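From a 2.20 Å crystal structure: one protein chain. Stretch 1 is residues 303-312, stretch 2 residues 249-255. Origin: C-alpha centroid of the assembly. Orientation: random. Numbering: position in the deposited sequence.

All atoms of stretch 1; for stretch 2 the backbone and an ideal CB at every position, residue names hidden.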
# COMPACT_ATOMS: atom_id res chain seq x y z
N GLU A 303 -19.60 -14.48 -6.71
CA GLU A 303 -18.49 -14.71 -7.62
C GLU A 303 -17.18 -14.40 -6.90
O GLU A 303 -17.02 -13.31 -6.34
CB GLU A 303 -18.60 -13.84 -8.88
CG GLU A 303 -19.85 -14.11 -9.68
CD GLU A 303 -19.97 -13.18 -10.86
OE1 GLU A 303 -19.21 -13.37 -11.83
OE2 GLU A 303 -20.83 -12.27 -10.80
N TYR A 304 -16.27 -15.36 -6.92
CA TYR A 304 -14.95 -15.23 -6.29
C TYR A 304 -14.31 -13.84 -6.51
O TYR A 304 -14.00 -13.13 -5.56
CB TYR A 304 -14.04 -16.33 -6.85
CG TYR A 304 -12.74 -16.54 -6.10
CD1 TYR A 304 -12.70 -17.27 -4.90
CD2 TYR A 304 -11.55 -15.98 -6.56
CE1 TYR A 304 -11.49 -17.44 -4.19
CE2 TYR A 304 -10.36 -16.13 -5.86
CZ TYR A 304 -10.33 -16.87 -4.68
OH TYR A 304 -9.13 -16.99 -4.01
N LEU A 305 -14.11 -13.45 -7.77
CA LEU A 305 -13.48 -12.15 -8.05
C LEU A 305 -14.24 -10.95 -7.47
O LEU A 305 -13.62 -9.96 -7.07
CB LEU A 305 -13.32 -11.97 -9.56
CG LEU A 305 -12.35 -12.96 -10.20
CD1 LEU A 305 -12.26 -12.73 -11.67
CD2 LEU A 305 -10.98 -12.81 -9.59
N VAL A 306 -15.57 -11.04 -7.43
CA VAL A 306 -16.37 -9.95 -6.89
C VAL A 306 -16.20 -9.93 -5.36
O VAL A 306 -15.98 -8.87 -4.76
CB VAL A 306 -17.88 -10.13 -7.30
CG1 VAL A 306 -18.71 -8.96 -6.78
CG2 VAL A 306 -18.01 -10.22 -8.83
N GLN A 307 -16.29 -11.10 -4.74
CA GLN A 307 -16.13 -11.24 -3.29
C GLN A 307 -14.72 -10.75 -2.89
O GLN A 307 -14.53 -10.12 -1.85
CB GLN A 307 -16.28 -12.71 -2.90
CG GLN A 307 -16.12 -13.00 -1.43
CD GLN A 307 -17.33 -12.57 -0.62
OE1 GLN A 307 -17.21 -11.88 0.39
NE2 GLN A 307 -18.51 -12.98 -1.07
N ALA A 308 -13.75 -11.06 -3.74
CA ALA A 308 -12.36 -10.69 -3.49
C ALA A 308 -12.16 -9.18 -3.57
O ALA A 308 -11.41 -8.60 -2.77
CB ALA A 308 -11.45 -11.41 -4.50
N ALA A 309 -12.82 -8.54 -4.53
CA ALA A 309 -12.71 -7.10 -4.67
C ALA A 309 -13.38 -6.39 -3.50
O ALA A 309 -12.95 -5.32 -3.06
CB ALA A 309 -13.34 -6.62 -5.99
N TYR A 310 -14.45 -7.00 -2.99
CA TYR A 310 -15.19 -6.40 -1.89
C TYR A 310 -14.35 -6.44 -0.63
O TYR A 310 -14.20 -5.43 0.06
CB TYR A 310 -16.50 -7.16 -1.65
CG TYR A 310 -17.30 -6.64 -0.47
CD1 TYR A 310 -18.18 -5.58 -0.63
CD2 TYR A 310 -17.15 -7.18 0.80
CE1 TYR A 310 -18.90 -5.06 0.44
CE2 TYR A 310 -17.87 -6.68 1.91
CZ TYR A 310 -18.75 -5.61 1.71
OH TYR A 310 -19.47 -5.09 2.76
N GLN A 311 -13.80 -7.62 -0.34
CA GLN A 311 -13.00 -7.80 0.85
C GLN A 311 -11.75 -6.93 0.85
O GLN A 311 -11.33 -6.44 1.90
CB GLN A 311 -12.60 -9.27 1.00
CG GLN A 311 -13.76 -10.24 1.22
CD GLN A 311 -14.51 -10.00 2.53
OE1 GLN A 311 -13.93 -9.51 3.51
NE2 GLN A 311 -15.79 -10.37 2.57
N HIS A 312 -11.17 -6.73 -0.34
CA HIS A 312 -9.94 -5.94 -0.47
C HIS A 312 -10.15 -4.44 -0.37
O HIS A 312 -9.33 -3.73 0.23
CB HIS A 312 -9.29 -6.24 -1.81
CG HIS A 312 -7.93 -5.64 -1.99
ND1 HIS A 312 -6.92 -5.80 -1.06
CD2 HIS A 312 -7.38 -4.97 -3.03
CE1 HIS A 312 -5.81 -5.25 -1.53
NE2 HIS A 312 -6.06 -4.74 -2.72
N UNK A 249 -4.12 -21.42 0.27
CA UNK A 249 -5.36 -21.20 1.01
C UNK A 249 -6.35 -20.38 0.19
O UNK A 249 -7.49 -20.20 0.60
CB UNK A 249 -5.07 -20.50 2.34
N UNK A 250 -5.89 -19.88 -0.96
CA UNK A 250 -6.74 -19.05 -1.82
C UNK A 250 -7.94 -19.77 -2.43
O UNK A 250 -9.02 -19.19 -2.51
CB UNK A 250 -5.89 -18.47 -2.95
N UNK A 251 -7.77 -21.01 -2.84
CA UNK A 251 -8.89 -21.74 -3.45
C UNK A 251 -10.15 -21.87 -2.57
O UNK A 251 -11.28 -21.88 -3.08
CB UNK A 251 -8.41 -23.14 -3.83
N UNK A 252 -9.97 -21.98 -1.25
CA UNK A 252 -11.11 -22.16 -0.35
C UNK A 252 -11.28 -21.10 0.71
O UNK A 252 -11.93 -21.32 1.73
CB UNK A 252 -10.99 -23.52 0.34
N UNK A 253 -10.71 -19.93 0.46
CA UNK A 253 -10.79 -18.81 1.39
C UNK A 253 -12.24 -18.40 1.67
O UNK A 253 -12.54 -17.94 2.76
CB UNK A 253 -10.01 -17.62 0.84
N UNK A 254 -13.12 -18.56 0.68
CA UNK A 254 -14.52 -18.17 0.85
C UNK A 254 -15.47 -19.34 0.95
O UNK A 254 -16.62 -19.27 0.51
CB UNK A 254 -14.95 -17.28 -0.31
N UNK A 255 -14.99 -20.43 1.54
CA UNK A 255 -15.80 -21.61 1.70
C UNK A 255 -15.99 -21.83 3.18
O UNK A 255 -15.07 -22.28 3.87
CB UNK A 255 -15.17 -22.83 1.03

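Position 249 lies beyond the reach of the helix that begins at Tyr304, with nothing of stretch 1 within 5.5 Å of its ideal CB. Stretch 1 therefore sets no requirement there, and a polar or charged side chain would serve as well as any; the residue is Lys249, its side chain extended from chi2 onward.

At position 250 the CA-to-CB bond points sideways, and the ideal CB is 3.7 Å from Tyr304 OH. The hydroxyl is already engaged by the backbone, since Tyr304 OH donates a hydrogen bond to the carbonyl O of 250 at 2.7 Å, with that oxygen at the edge of the tyrosine ring. Because the main chain supplies the acceptor, the bond says little about the side chain, and many types could be accommodated. The deposited residue is Leu250, whose CB packs against Tyr304 OH at 3.7 Å.

Positions 251 and 252 both direct CB away from stretch 1 into space that it leaves empty. They form the middle of a type I turn from 250 to 253, where small or polar residues are readily tolerated. They are Lys251, in rotamer p at chi1, and Ser252, which makes no contact with the helix.

Position 253 turns CB toward stretch 1, 5.0 Å from Tyr304 OH, so a modest aliphatic group could reach the aromatic ring. Val, Leu or Ile would all be plausible. Ile253 places CG2 3.8 Å from Tyr304 CE1, while the end of its side chain leads away.

Position 254 is the most informative. Its CB points toward the helix, 4.6 Å from Gln307 CG and 5.1 Å from Tyr304 CD1, and the helix backbone at Ala308 lies further along this direction, so a side chain long enough to reach it could pack there. A large side chain suits this approach, whether aromatic or long and flexible. It is Tyr254, with chi1 in m. Gln307 CG sits over one face of its ring, 3.5 Å from the ring centroid and almost on the normal, a CH-pi contact. The Tyr304 ring meets it obliquely, with centroids 5.3 Å apart, planes at 57° and Tyr304 CD1 3.7 Å from Tyr254 CD2. Tyr254 OH reaches to 3.2 Å from Ala308 CA, and a water that donates to Ala308 O at 2.6 Å also donates a weak hydrogen bond to Tyr254 OH at 3.4 Å, linking ring and helix.

Position 255 is again out of reach of stretch 1, which offers no basis for choosing its side chain; it is Ile255.

Stretch 2 (249-255) KLKSIYI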
# COMPACT_ATOMS: atom_id res chain seq x y z
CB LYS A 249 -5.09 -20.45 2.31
CG LYS A 249 -4.35 -21.23 3.36
CD LYS A 249 -4.16 -20.40 4.61
CE LYS A 249 -3.25 -21.11 5.61
NZ LYS A 249 -2.83 -20.20 6.72
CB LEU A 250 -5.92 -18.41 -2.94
CG LEU A 250 -4.91 -17.37 -2.44
CD1 LEU A 250 -4.01 -16.93 -3.57
CD2 LEU A 250 -5.65 -16.20 -1.87
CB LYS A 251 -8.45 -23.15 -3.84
CG LYS A 251 -8.20 -24.02 -2.63
CD LYS A 251 -7.94 -25.45 -3.04
CE LYS A 251 -7.65 -26.31 -1.82
NZ LYS A 251 -7.31 -27.70 -2.22
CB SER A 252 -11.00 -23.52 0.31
OG SER A 252 -9.74 -23.64 0.95
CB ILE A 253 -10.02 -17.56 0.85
CG1 ILE A 253 -10.10 -16.43 1.87
CG2 ILE A 253 -10.62 -17.09 -0.48
CD1 ILE A 253 -9.31 -16.67 3.12
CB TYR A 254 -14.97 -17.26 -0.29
CG TYR A 254 -14.11 -16.02 -0.48
CD1 TYR A 254 -13.75 -15.22 0.60
CD2 TYR A 254 -13.65 -15.67 -1.74
CE1 TYR A 254 -12.93 -14.09 0.42
CE2 TYR A 254 -12.84 -14.56 -1.94
CZ TYR A 254 -12.48 -13.77 -0.86
OH TYR A 254 -11.64 -12.71 -1.09
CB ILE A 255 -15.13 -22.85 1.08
CG1 ILE A 255 -14.99 -22.68 -0.43
CG2 ILE A 255 -15.95 -24.11 1.38
CD1 ILE A 255 -14.24 -23.81 -1.10
O HOH W 1 -9.65 -10.02 -1.47
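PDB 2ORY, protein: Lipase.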